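Local coordinates for protein pyridoxamine 5-phosphate-dependent dehydrase (Escherichia coli, PDB 3B8X) that catalyses removal of the C3'-hydroxyl from GDP-4-keto-6-deoxy-D-mannose by a pyridoxal-phosphate-dependent transamination and deoxygenation, a step in the biosynthesis of L-colitose for the O-antigen, at residues S49-V55 / G198-D204; I157-C163 / F178-F184; Y281-F286 / I382-R386. The protein carries 1 engineered substitution. All blocks are in the same frame, centred on the assembly; numbering follows the deposited sequence. Where two conformers were deposited one is given.

Overall arrangement
Contacts 1 and 2 belong to one buried mixed beta sheet and lie about 10 Å apart, centre to centre. Contact 1 joins the outermost strand 51-55 to strand 198-202, antiparallel; contact 2 pairs strands 157-161 and 181-185, parallel. Since 198-202 and 181-185 are sheet neighbours, the two contacts touch directly, with contact 2 nested inside the chain loop that contact 1 closes. Contact 3, partly buried, packs helix 255-286 against helix 379-388, its centre about 36 Å from that of contact 1 and 32 Å from that of contact 2. Backbone hydrogen bonds dominate the sheet, with carboxylates on sodium (contact 1) and facing the cofactor-sugar adduct (contact 2); the helices rely on aromatic packing, a salt bridge and bridging waters.

Contact 1 (S49-V55 / G198-D204); sequences SKYAVMV and GCIVTDD. With NA (sodium ion), chain N.
Lys50 and Asp203 meet where strand 51-55 begins and its antiparallel partner 198-202 ends. Asp203 OD1 accepts the backbone N of Lys50 at 2.6 Å, met nearly along the carboxylate C-O axis. With CG beside its own backbone N (chi1 -76°), Asp203 turns this oxygen toward Lys50 N and leaves OD2 to bind a sodium ion at 2.7 Å. Four waters and the carbonyl of Thr177 complete the ligands, so one carboxylate serves a backbone N-H and a metal together.

Next along, Lys50 and Tyr51 both face Thr202, a classic beta bulge, and Tyr51 N donates to Thr202 O at 2.8 Å. The carbonyl of Tyr51 has two donors, Thr202 N and Ser49 OG, which approach from opposite faces of its plane. Ser49 OG lies between its backbone N and carbonyl carbon (chi1 57°), close enough to reach that oxygen at 3.1 Å while lying against Val201 CB. The Tyr51 ring brings its edge to the carbonyls of Thr202 and Asp203 and stacks on Tyr208. Beyond the bulge, Val53 with Ile200 and Val55 with Gly198 are regular hydrogen-bonded pairs.

In this stretch beyond the bulge, apolar residues suit both faces. Ile200 CD1 comes 3.7 Å from Val55 CG1, their side chains crossing at about a right angle against helices 58-68 and 205-214; small Ala52 and Cys199 lie on the other face, where Phe43 of helix 34-47 touches Cys199 and Val201. Thr202 OG1 bonds to Leu180 O and accepts Asp204 N, forming an ST turn just before Asp204 caps helix 205-214.

The Asp203 carboxylate thus couples the backbone just ahead of the edge strand to the sodium ion, whose positive charge would probably help stabilise its ionised form.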
loop_
_atom_site.group_PDB
_atom_site.type_symbol
_atom_site.label_atom_id
_atom_site.label_comp_id
_atom_site.label_asym_id
_atom_site.label_seq_id
_atom_site.Cartn_x
_atom_site.Cartn_y
_atom_site.Cartn_z
ATOM N N SER B 49 -21.701 8.725 6.433
ATOM C CA SER B 49 -20.675 9.760 6.191
ATOM C C SER B 49 -20.963 10.415 4.827
ATOM O O SER B 49 -21.639 9.839 3.978
ATOM C CB SER B 49 -19.260 9.159 6.204
ATOM O OG SER B 49 -19.199 8.130 5.239
ATOM N N LYS B 50 -20.452 11.607 4.567
ATOM C CA LYS B 50 -20.755 12.133 3.247
ATOM C C LYS B 50 -19.937 11.395 2.221
ATOM O O LYS B 50 -20.377 11.205 1.093
ATOM C CB LYS B 50 -20.451 13.621 3.109
ATOM C CG LYS B 50 -20.972 14.455 4.280
ATOM C CD LYS B 50 -20.515 15.910 4.215
ATOM C CE LYS B 50 -21.635 16.838 3.754
ATOM N NZ LYS B 50 -21.514 17.224 2.308
ATOM N N TYR B 51 -18.723 11.010 2.597
ATOM C CA TYR B 51 -17.846 10.409 1.623
ATOM C C TYR B 51 -17.195 9.150 2.111
ATOM O O TYR B 51 -16.981 8.975 3.306
ATOM C CB TYR B 51 -16.707 11.381 1.369
ATOM C CG TYR B 51 -17.153 12.729 0.955
ATOM C CD1 TYR B 51 -17.073 13.800 1.825
ATOM C CD2 TYR B 51 -17.591 12.950 -0.342
ATOM C CE1 TYR B 51 -17.477 15.054 1.428
ATOM C CE2 TYR B 51 -17.952 14.200 -0.758
ATOM C CZ TYR B 51 -17.897 15.240 0.138
ATOM O OH TYR B 51 -18.267 16.481 -0.286
ATOM N N ALA B 52 -16.757 8.347 1.149
ATOM C CA ALA B 52 -16.016 7.121 1.435
ATOM C C ALA B 52 -14.950 6.924 0.348
ATOM O O ALA B 52 -15.210 7.205 -0.840
ATOM C CB ALA B 52 -16.964 5.920 1.470
ATOM N N VAL B 53 -13.742 6.533 0.763
ATOM C CA VAL B 53 -12.639 6.256 -0.176
ATOM C C VAL B 53 -12.090 4.883 0.146
ATOM O O VAL B 53 -11.460 4.719 1.174
ATOM C CB VAL B 53 -11.446 7.210 -0.117
ATOM C CG1 VAL B 53 -10.401 6.757 -1.129
ATOM C CG2 VAL B 53 -11.834 8.678 -0.436
ATOM N N MET B 54 -12.293 3.927 -0.754
ATOM C CA MET B 54 -11.778 2.565 -0.588
ATOM C C MET B 54 -10.307 2.441 -0.959
ATOM O O MET B 54 -9.869 3.030 -1.934
ATOM C CB MET B 54 -12.516 1.606 -1.475
ATOM C CG MET B 54 -12.207 0.121 -1.111
ATOM S SD MET B 54 -13.005 -1.002 -2.304
ATOM C CE MET B 54 -12.925 -2.622 -1.503
ATOM N N VAL B 55 -9.557 1.699 -0.166
ATOM C CA VAL B 55 -8.122 1.566 -0.382
ATOM C C VAL B 55 -7.721 0.124 -0.210
ATOM O O VAL B 55 -8.526 -0.744 0.112
ATOM C CB VAL B 55 -7.260 2.474 0.553
ATOM C CG1 VAL B 55 -7.415 3.949 0.132
ATOM C CG2 VAL B 55 -7.666 2.304 1.984
ATOM N N GLY B 198 -9.654 -1.664 2.656
ATOM C CA GLY B 198 -9.787 -0.683 3.713
ATOM C C GLY B 198 -10.658 0.462 3.172
ATOM O O GLY B 198 -11.001 0.474 2.007
ATOM N N CYS B 199 -11.034 1.399 4.032
ATOM C CA CYS B 199 -11.849 2.519 3.594
ATOM C C CYS B 199 -11.658 3.654 4.571
ATOM O O CYS B 199 -11.509 3.414 5.767
ATOM C CB CYS B 199 -13.314 2.113 3.632
ATOM S SG CYS B 199 -14.346 2.982 2.424
ATOM N N ILE B 200 -11.685 4.872 4.053
ATOM C CA ILE B 200 -11.593 6.064 4.896
ATOM C C ILE B 200 -12.890 6.782 4.611
ATOM O O ILE B 200 -13.259 6.948 3.459
ATOM C CB ILE B 200 -10.440 7.041 4.511
ATOM C CG1 ILE B 200 -9.106 6.275 4.448
ATOM C CG2 ILE B 200 -10.337 8.149 5.592
ATOM C CD1 ILE B 200 -8.621 6.021 2.994
ATOM N N VAL B 201 -13.561 7.232 5.664
ATOM C CA VAL B 201 -14.795 7.975 5.511
ATOM C C VAL B 201 -14.559 9.364 6.146
ATOM O O VAL B 201 -13.742 9.517 7.058
ATOM C CB VAL B 201 -16.016 7.255 6.183
ATOM C CG1 VAL B 201 -16.093 5.802 5.743
ATOM C CG2 VAL B 201 -15.930 7.352 7.694
ATOM N N THR B 202 -15.268 10.356 5.613
ATOM C CA THR B 202 -15.193 11.732 6.088
ATOM C C THR B 202 -16.398 12.501 5.567
ATOM O O THR B 202 -17.187 12.003 4.726
ATOM C CB THR B 202 -13.841 12.408 5.741
ATOM O OG1 THR B 202 -13.791 13.748 6.246
ATOM C CG2 THR B 202 -13.606 12.403 4.232
ATOM N N ASP B 203 -16.599 13.682 6.151
ATOM C CA ASP B 203 -17.702 14.541 5.737
ATOM C C ASP B 203 -17.055 15.745 5.075
ATOM O O ASP B 203 -17.724 16.558 4.463
ATOM C CB ASP B 203 -18.532 14.974 6.936
ATOM C CG ASP B 203 -19.432 13.889 7.430
ATOM O OD1 ASP B 203 -19.806 12.950 6.666
ATOM O OD2 ASP B 203 -19.780 14.010 8.617
ATOM N N ASP B 204 -15.735 15.825 5.204
ATOM C CA ASP B 204 -14.948 16.897 4.638
ATOM C C ASP B 204 -14.610 16.725 3.158
ATOM O O ASP B 204 -13.854 15.830 2.774
ATOM C CB ASP B 204 -13.676 17.065 5.470
ATOM C CG ASP B 204 -12.978 18.385 5.200
ATOM O OD1 ASP B 204 -12.431 18.578 4.075
ATOM O OD2 ASP B 204 -13.015 19.257 6.097
HETATM NA NA NA N . -19.142 12.482 10.697
HETATM O O HOH W 1 -17.049 13.791 11.181
HETATM O O HOH W 2 -19.845 14.210 12.387
HETATM O O HOH W 3 -17.799 10.957 8.888
HETATM O O HOH W 4 -21.470 11.452 10.051
#

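Contact 2 (I157-C163 / F178-F184); sequences ILLEDNC and FGLMGTF. With G4M ([(2R,3S,4R,5R)-5-(2-amino-6-oxo-1,6-dihydro-9H-purin-9-yl)-3,4-dihydroxytetrahydrofuran-2-yl]methyl (2R,3S,4S,5S,6R)-3,4-dihydroxy-5-[({3-hydroxy-2-methyl-5-[(phosphonooxy)methyl]pyridin-4-yl}methyl)amino]-6-methyltetrahydro-2H-pyran-2-yl dihydrogen diphosphate), chain O.
Glu160 OE2 is gripped by two successive backbone N-H groups, Phe178 N at 2.7 Å and Gly179 N at 3.1 Å. The first meets the oxygen nearly along its C-O axis, the second on the anti side, 20° out of the carboxylate plane. An extended chain beyond CG lets Glu160 span from strand 157-161 to the loop before strand 181-185, where OE2 also lies at the edge of the Phe178 ring. Its other oxygen takes Gly176 N and Asn136 ND2, so the buried carboxylate is well supplied with donors.

The strands pair in parallel: Glu160 N donates to Met181 O, and Thr183 N to Glu160 O at 3.1 Å. Glycine suits position 179 because a side-chain carbon there would run into Leu158 O and Met181 O; Leu158 O takes Leu180 N at 2.6 Å. On the face of Leu159 and Met181, the Leu159 CD2 methyl packs on Met181 CB, their side chains side by side and both touching Met65 of helix 58-68.

Asp161, with CG anti to the backbone N (chi1 167°), points OD2 at the pyridine N1L of the cofactor-sugar adduct, 2.7 Å away. Its OD1 accepts Cys163 N at 3.0 Å, an Asx turn, while Asn62 and Thr93 bond to OD2. An aspartate facing the pyridine nitrogen is a hallmark of fold-type I pyridoxal-phosphate enzymes, where it probably favours the protonated, electron-withdrawing ring.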
loop_
_atom_site.group_PDB
_atom_site.type_symbol
_atom_site.label_atom_id
_atom_site.label_comp_id
_atom_site.label_asym_id
_atom_site.label_seq_id
_atom_site.Cartn_x
_atom_site.Cartn_y
_atom_site.Cartn_z
ATOM N N ILE B 157 -7.878 17.686 16.633
ATOM C CA ILE B 157 -8.587 16.865 15.672
ATOM C C ILE B 157 -8.864 15.486 16.285
ATOM O O ILE B 157 -7.983 14.878 16.946
ATOM C CB ILE B 157 -7.730 16.628 14.429
ATOM C CG1 ILE B 157 -7.450 17.925 13.689
ATOM C CG2 ILE B 157 -8.412 15.605 13.525
ATOM C CD1 ILE B 157 -6.039 17.990 13.115
ATOM N N LEU B 158 -10.045 14.959 15.970
ATOM C CA LEU B 158 -10.413 13.618 16.406
ATOM C C LEU B 158 -10.414 12.704 15.185
ATOM O O LEU B 158 -11.090 13.005 14.153
ATOM C CB LEU B 158 -11.830 13.635 16.999
ATOM C CG LEU B 158 -12.438 12.295 17.380
ATOM C CD1 LEU B 158 -11.661 11.643 18.523
ATOM C CD2 LEU B 158 -13.890 12.425 17.695
ATOM N N LEU B 159 -9.680 11.586 15.322
ATOM C CA LEU B 159 -9.634 10.584 14.244
ATOM C C LEU B 159 -10.093 9.289 14.850
ATOM O O LEU B 159 -9.908 9.133 16.027
ATOM C CB LEU B 159 -8.200 10.367 13.830
ATOM C CG LEU B 159 -7.690 11.685 13.228
ATOM C CD1 LEU B 159 -6.196 11.608 12.991
ATOM C CD2 LEU B 159 -8.496 12.045 11.981
ATOM N N GLU B 160 -10.626 8.344 14.080
ATOM C CA GLU B 160 -10.963 7.047 14.665
ATOM C C GLU B 160 -10.320 6.009 13.786
ATOM O O GLU B 160 -10.361 6.124 12.561
ATOM C CB GLU B 160 -12.453 6.748 14.528
ATOM C CG GLU B 160 -13.351 7.363 15.584
ATOM C CD GLU B 160 -14.818 7.132 15.263
ATOM O OE1 GLU B 160 -15.375 6.080 15.645
ATOM O OE2 GLU B 160 -15.422 7.974 14.563
ATOM N N ASP B 161 -9.721 5.001 14.396
ATOM C CA ASP B 161 -9.233 3.872 13.632
ATOM C C ASP B 161 -10.391 2.905 13.946
ATOM O O ASP B 161 -10.537 2.489 15.089
ATOM C CB ASP B 161 -7.886 3.345 14.169
ATOM C CG ASP B 161 -7.519 1.958 13.574
ATOM O OD1 ASP B 161 -8.472 1.312 13.087
ATOM O OD2 ASP B 161 -6.314 1.534 13.586
ATOM N N ASN B 162 -11.281 2.687 12.982
ATOM C CA ASN B 162 -12.402 1.790 13.162
ATOM C C ASN B 162 -12.279 0.435 12.448
ATOM O O ASN B 162 -13.273 -0.227 12.170
ATOM C CB ASN B 162 -13.723 2.417 12.715
ATOM C CG ASN B 162 -14.945 1.829 13.491
ATOM O OD1 ASN B 162 -14.896 1.626 14.709
ATOM N ND2 ASN B 162 -16.032 1.570 12.784
ATOM N N CYS B 163 -11.058 -0.042 12.320
ATOM C CA CYS B 163 -10.829 -1.288 11.645
ATOM C C CYS B 163 -11.316 -2.528 12.394
ATOM O O CYS B 163 -11.427 -3.587 11.766
ATOM C CB CYS B 163 -9.337 -1.374 11.262
ATOM S SG CYS B 163 -8.841 -0.185 9.971
ATOM N N PHE B 178 -17.578 9.586 14.043
ATOM C CA PHE B 178 -17.455 10.663 15.018
ATOM C C PHE B 178 -16.278 11.596 14.691
ATOM O O PHE B 178 -16.372 12.816 14.849
ATOM C CB PHE B 178 -17.270 10.034 16.382
ATOM C CG PHE B 178 -18.484 9.255 16.847
ATOM C CD1 PHE B 178 -18.685 7.915 16.456
ATOM C CD2 PHE B 178 -19.434 9.851 17.659
ATOM C CE1 PHE B 178 -19.777 7.212 16.893
ATOM C CE2 PHE B 178 -20.548 9.132 18.068
ATOM C CZ PHE B 178 -20.684 7.809 17.742
ATOM N N GLY B 179 -15.197 11.001 14.196
ATOM C CA GLY B 179 -13.969 11.690 13.847
ATOM C C GLY B 179 -14.044 12.525 12.569
ATOM O O GLY B 179 -15.002 12.443 11.781
ATOM N N LEU B 180 -13.027 13.350 12.381
ATOM C CA LEU B 180 -12.894 14.107 11.139
ATOM C C LEU B 180 -12.760 13.051 10.020
ATOM O O LEU B 180 -13.253 13.216 8.885
ATOM C CB LEU B 180 -11.613 14.938 11.218
ATOM C CG LEU B 180 -11.149 15.438 9.863
ATOM C CD1 LEU B 180 -12.187 16.419 9.280
ATOM C CD2 LEU B 180 -9.775 16.073 10.013
ATOM N N MET B 181 -12.053 11.975 10.367
ATOM C CA MET B 181 -11.881 10.786 9.509
ATOM C C MET B 181 -12.082 9.532 10.321
ATOM O O MET B 181 -11.805 9.510 11.535
ATOM C CB MET B 181 -10.488 10.718 8.881
ATOM C CG MET B 181 -10.442 11.470 7.543
ATOM S SD MET B 181 -8.813 11.557 6.806
ATOM C CE MET B 181 -8.044 12.731 7.855
ATOM N N GLY B 182 -12.451 8.458 9.625
ATOM C CA GLY B 182 -12.621 7.173 10.234
ATOM C C GLY B 182 -12.140 6.077 9.298
ATOM O O GLY B 182 -12.484 6.054 8.120
ATOM N N THR B 183 -11.406 5.116 9.838
ATOM C CA THR B 183 -10.915 4.032 8.978
ATOM C C THR B 183 -11.600 2.700 9.223
ATOM O O THR B 183 -11.999 2.411 10.345
ATOM C CB THR B 183 -9.377 3.872 9.061
ATOM O OG1 THR B 183 -8.964 3.610 10.423
ATOM C CG2 THR B 183 -8.634 5.096 8.481
ATOM N N PHE B 184 -11.750 1.902 8.167
ATOM C CA PHE B 184 -12.313 0.563 8.288
ATOM C C PHE B 184 -11.427 -0.433 7.542
ATOM O O PHE B 184 -10.611 -0.050 6.683
ATOM C CB PHE B 184 -13.726 0.458 7.709
ATOM C CG PHE B 184 -14.707 1.370 8.330
ATOM C CD1 PHE B 184 -14.586 2.733 8.151
ATOM C CD2 PHE B 184 -15.832 0.866 8.973
ATOM C CE1 PHE B 184 -15.522 3.603 8.655
ATOM C CE2 PHE B 184 -16.821 1.759 9.465
ATOM C CZ PHE B 184 -16.637 3.130 9.329
HETATM O OP3 G4M O . -5.488 -5.783 8.323
HETATM P PL G4M O . -5.749 -4.329 7.748
HETATM O OP1 G4M O . -4.440 -3.690 7.031
HETATM O OP2 G4M O . -6.952 -4.397 6.685
HETATM O OP4 G4M O . -6.294 -3.378 8.953
HETATM C C5B G4M O . -5.202 -3.037 9.758
HETATM C C5L G4M O . -5.736 -2.680 11.093
HETATM C C6L G4M O . -5.784 -1.344 11.468
HETATM N N1L G4M O . -6.198 -1.019 12.671
HETATM C C2L G4M O . -6.586 -1.901 13.567
HETATM C C2A G4M O . -6.995 -1.454 14.950
HETATM C C3L G4M O . -6.618 -3.262 13.279
HETATM O O3L G4M O . -6.960 -4.122 14.263
HETATM C C4L G4M O . -6.204 -3.669 11.970
HETATM C C4A G4M O . -6.179 -5.017 11.587
HETATM N N4A G4M O . -6.456 -5.936 12.464
HETATM C C4G G4M O . -6.533 -7.288 12.040
HETATM C C5G G4M O . -6.086 -8.239 13.126
HETATM C C6G G4M O . -6.796 -7.926 14.443
HETATM O O5G G4M O . -6.587 -9.482 12.646
HETATM C C3G G4M O . -5.640 -7.555 10.818
HETATM O O3G G4M O . -6.488 -7.654 9.680
HETATM C C2G G4M O . -4.906 -8.916 10.996
HETATM O O2G G4M O . -4.363 -9.393 9.761
HETATM C C1G G4M O . -5.849 -9.967 11.533
HETATM O O1G G4M O . -5.021 -10.974 12.099
HETATM P P2 G4M O . -5.443 -12.499 11.945
HETATM O O3P G4M O . -7.001 -12.683 12.335
HETATM O O4P G4M O . -4.615 -13.345 13.053
HETATM O OPP G4M O . -5.106 -12.811 10.399
HETATM P P G4M O . -5.168 -14.375 10.034
HETATM O O1P G4M O . -4.306 -15.430 10.906
HETATM O O2P G4M O . -4.595 -14.322 8.550
HETATM O "O5'" G4M O . -6.670 -14.795 9.778
HETATM C "C5'" G4M O . -7.276 -15.276 10.959
HETATM C "C4'" G4M O . -7.921 -16.611 10.624
HETATM O "O4'" G4M O . -8.574 -16.523 9.322
HETATM C "C3'" G4M O . -6.835 -17.705 10.490
HETATM O "O3'" G4M O . -7.437 -18.920 10.911
HETATM C "C2'" G4M O . -6.521 -17.709 8.978
HETATM O "O2'" G4M O . -6.105 -19.027 8.601
HETATM C "C1'" G4M O . -7.911 -17.439 8.421
HETATM N N9 G4M O . -7.850 -16.870 7.070
HETATM C C8 G4M O . -7.344 -15.652 6.743
HETATM N N7 G4M O . -7.505 -15.480 5.446
HETATM C C4 G4M O . -8.359 -17.461 5.941
HETATM C C5 G4M O . -8.137 -16.558 4.875
HETATM C C6 G4M O . -8.589 -16.913 3.553
HETATM O O6 G4M O . -8.449 -16.191 2.578
HETATM N N3 G4M O . -8.960 -18.631 5.707
HETATM C C2 G4M O . -9.350 -18.950 4.483
HETATM N N1 G4M O . -9.180 -18.118 3.406
HETATM N N2 G4M O . -9.943 -20.155 4.271
#

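Contact 3 (Y281-F286 / I382-R386); sequences YFLDKF and IDYLR
The Phe286 ring has Arg386 CD over the centre of one face, a CH-pi contact of 3.5 Å to the centroid and 14° off the normal, while the carbonyl of Phe282 lies in plane at its edge. The Tyr281 ring carries Lys285 CG on one face, offset toward the rim, and meets Ile382 CB and Asp383 OD1 at its edge. These groups join two helices, 255-286 and 379-388, whose local axes run in the same general direction at 24°. One knob-into-hole contact centres the packing: Ile382 sits among Tyr281, Phe282, Lys285 and Phe286.

A beta-branched residue suits that hole because its two arms diverge. CG2 touches Tyr281 CD2 at 3.6 Å, whereas CD1 rests against Phe282 CB. Deeper in, Leu385 CG packs on Phe286 CZ, and Phe282 presents its ring edge to Leu385 CD2. Phe306 and Phe308 of the antiparallel sheet continue this hydrophobic layer, Phe306 stacking on Phe282.

Polar groups line the outer side. Asp383 OD1 accepts a very short bond from Tyr281 OH, 2.5 Å in the model though the exact length is doubtful, with ring and carboxylate planes steeply inclined. The same oxygen also pairs with Lys285 NZ in a salt bridge at 3.3 Å, weak as a hydrogen bond, and water 5 links that amine to Asp383 O. Such neighbours would probably steady the negative charge of Asp383.

Arg386 starts with CG anti to the backbone N (chi1 -171°) and bends at the next bond, which lays CD on the phenyl face and brings NE to Lys285 O in a weak bond of 2.9 Å; water 6 spans from that carbonyl to Arg386 NH2.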
loop_
_atom_site.group_PDB
_atom_site.type_symbol
_atom_site.label_atom_id
_atom_site.label_comp_id
_atom_site.label_asym_id
_atom_site.label_seq_id
_atom_site.Cartn_x
_atom_site.Cartn_y
_atom_site.Cartn_z
ATOM N N TYR B 281 -25.104 -14.514 24.522
ATOM C CA TYR B 281 -24.937 -15.834 25.110
ATOM C C TYR B 281 -23.579 -15.951 25.825
ATOM O O TYR B 281 -23.452 -16.417 26.967
ATOM C CB TYR B 281 -25.042 -16.849 23.972
ATOM C CG TYR B 281 -25.135 -18.254 24.473
ATOM C CD1 TYR B 281 -26.250 -18.647 25.198
ATOM C CD2 TYR B 281 -24.085 -19.166 24.304
ATOM C CE1 TYR B 281 -26.367 -19.924 25.685
ATOM C CE2 TYR B 281 -24.181 -20.431 24.808
ATOM C CZ TYR B 281 -25.340 -20.812 25.498
ATOM O OH TYR B 281 -25.476 -22.101 25.991
ATOM N N PHE B 282 -22.553 -15.475 25.138
ATOM C CA PHE B 282 -21.196 -15.467 25.707
ATOM C C PHE B 282 -21.178 -14.779 27.096
ATOM O O PHE B 282 -20.674 -15.340 28.088
ATOM C CB PHE B 282 -20.263 -14.695 24.745
ATOM C CG PHE B 282 -18.879 -14.442 25.304
ATOM C CD1 PHE B 282 -17.983 -15.498 25.468
ATOM C CD2 PHE B 282 -18.504 -13.162 25.698
ATOM C CE1 PHE B 282 -16.695 -15.277 26.019
ATOM C CE2 PHE B 282 -17.245 -12.914 26.259
ATOM C CZ PHE B 282 -16.341 -13.974 26.439
ATOM N N LEU B 283 -21.740 -13.566 27.155
ATOM C CA LEU B 283 -21.767 -12.804 28.391
ATOM C C LEU B 283 -22.565 -13.561 29.449
ATOM O O LEU B 283 -22.180 -13.621 30.623
ATOM C CB LEU B 283 -22.354 -11.403 28.177
ATOM C CG LEU B 283 -21.435 -10.468 27.362
ATOM C CD1 LEU B 283 -22.059 -9.096 27.046
ATOM C CD2 LEU B 283 -19.985 -10.331 27.940
ATOM N N ASP B 284 -23.676 -14.145 29.036
ATOM C CA ASP B 284 -24.497 -14.855 29.997
ATOM C C ASP B 284 -23.701 -16.060 30.486
ATOM O O ASP B 284 -23.715 -16.430 31.662
ATOM C CB ASP B 284 -25.798 -15.298 29.347
ATOM C CG ASP B 284 -26.460 -16.427 30.092
ATOM O OD1 ASP B 284 -26.674 -16.279 31.319
ATOM O OD2 ASP B 284 -26.756 -17.466 29.464
ATOM N N LYS B 285 -22.940 -16.660 29.591
ATOM C CA LYS B 285 -22.158 -17.805 30.017
ATOM C C LYS B 285 -20.886 -17.572 30.852
ATOM O O LYS B 285 -20.423 -18.476 31.573
ATOM C CB LYS B 285 -21.817 -18.643 28.788
ATOM C CG LYS B 285 -23.000 -19.369 28.265
ATOM C CD LYS B 285 -22.660 -20.825 28.388
ATOM C CE LYS B 285 -23.705 -21.583 29.149
ATOM N NZ LYS B 285 -23.301 -23.009 29.085
ATOM N N PHE B 286 -20.262 -16.411 30.671
ATOM C CA PHE B 286 -19.024 -16.099 31.361
ATOM C C PHE B 286 -19.175 -14.963 32.370
ATOM O O PHE B 286 -18.175 -14.463 32.898
ATOM C CB PHE B 286 -17.976 -15.702 30.312
ATOM C CG PHE B 286 -17.396 -16.872 29.564
ATOM C CD1 PHE B 286 -18.010 -17.339 28.416
ATOM C CD2 PHE B 286 -16.262 -17.522 30.032
ATOM C CE1 PHE B 286 -17.477 -18.408 27.729
ATOM C CE2 PHE B 286 -15.746 -18.627 29.359
ATOM C CZ PHE B 286 -16.352 -19.056 28.209
ATOM N N ILE B 382 -19.510 -21.805 22.141
ATOM C CA ILE B 382 -19.378 -21.049 23.400
ATOM C C ILE B 382 -19.545 -21.942 24.626
ATOM O O ILE B 382 -18.914 -21.736 25.676
ATOM C CB ILE B 382 -20.387 -19.882 23.446
ATOM C CG1 ILE B 382 -19.859 -18.726 22.603
ATOM C CG2 ILE B 382 -20.561 -19.344 24.870
ATOM C CD1 ILE B 382 -20.973 -17.754 22.165
ATOM N N ASP B 383 -20.458 -22.900 24.525
ATOM C CA ASP B 383 -20.662 -23.843 25.631
ATOM C C ASP B 383 -19.325 -24.544 25.815
ATOM O O ASP B 383 -18.863 -24.883 26.917
ATOM C CB ASP B 383 -21.624 -24.957 25.193
ATOM C CG ASP B 383 -23.088 -24.515 25.118
ATOM O OD1 ASP B 383 -23.481 -23.569 25.831
ATOM O OD2 ASP B 383 -23.862 -25.152 24.363
ATOM N N TYR B 384 -18.763 -24.895 24.679
ATOM C CA TYR B 384 -17.537 -25.664 24.673
ATOM C C TYR B 384 -16.454 -24.831 25.339
ATOM O O TYR B 384 -15.733 -25.286 26.241
ATOM C CB TYR B 384 -17.191 -26.004 23.206
ATOM C CG TYR B 384 -15.974 -26.875 22.995
ATOM C CD1 TYR B 384 -15.762 -28.034 23.750
ATOM C CD2 TYR B 384 -15.019 -26.533 22.030
ATOM C CE1 TYR B 384 -14.613 -28.836 23.543
ATOM C CE2 TYR B 384 -13.880 -27.316 21.822
ATOM C CZ TYR B 384 -13.675 -28.467 22.581
ATOM O OH TYR B 384 -12.543 -29.246 22.378
ATOM N N LEU B 385 -16.344 -23.589 24.882
ATOM C CA LEU B 385 -15.343 -22.669 25.406
ATOM C C LEU B 385 -15.471 -22.532 26.925
ATOM O O LEU B 385 -14.463 -22.633 27.647
ATOM C CB LEU B 385 -15.493 -21.332 24.701
ATOM C CG LEU B 385 -14.749 -20.115 25.238
ATOM C CD1 LEU B 385 -13.327 -20.151 24.734
ATOM C CD2 LEU B 385 -15.466 -18.945 24.607
ATOM N N ARG B 386 -16.719 -22.418 27.400
ATOM C CA ARG B 386 -17.015 -22.351 28.840
ATOM C C ARG B 386 -16.605 -23.606 29.642
ATOM O O ARG B 386 -16.126 -23.501 30.783
ATOM C CB ARG B 386 -18.459 -21.913 29.082
ATOM C CG ARG B 386 -18.831 -21.595 30.531
ATOM C CD ARG B 386 -18.131 -20.384 31.106
ATOM N NE ARG B 386 -18.356 -20.233 32.552
ATOM C CZ ARG B 386 -17.683 -20.886 33.505
ATOM N NH1 ARG B 386 -16.788 -21.822 33.222
ATOM N NH2 ARG B 386 -17.938 -20.636 34.772
HETATM O O HOH W 5 -20.891 -24.822 28.805
HETATM O O HOH W 6 -20.004 -18.319 34.689
#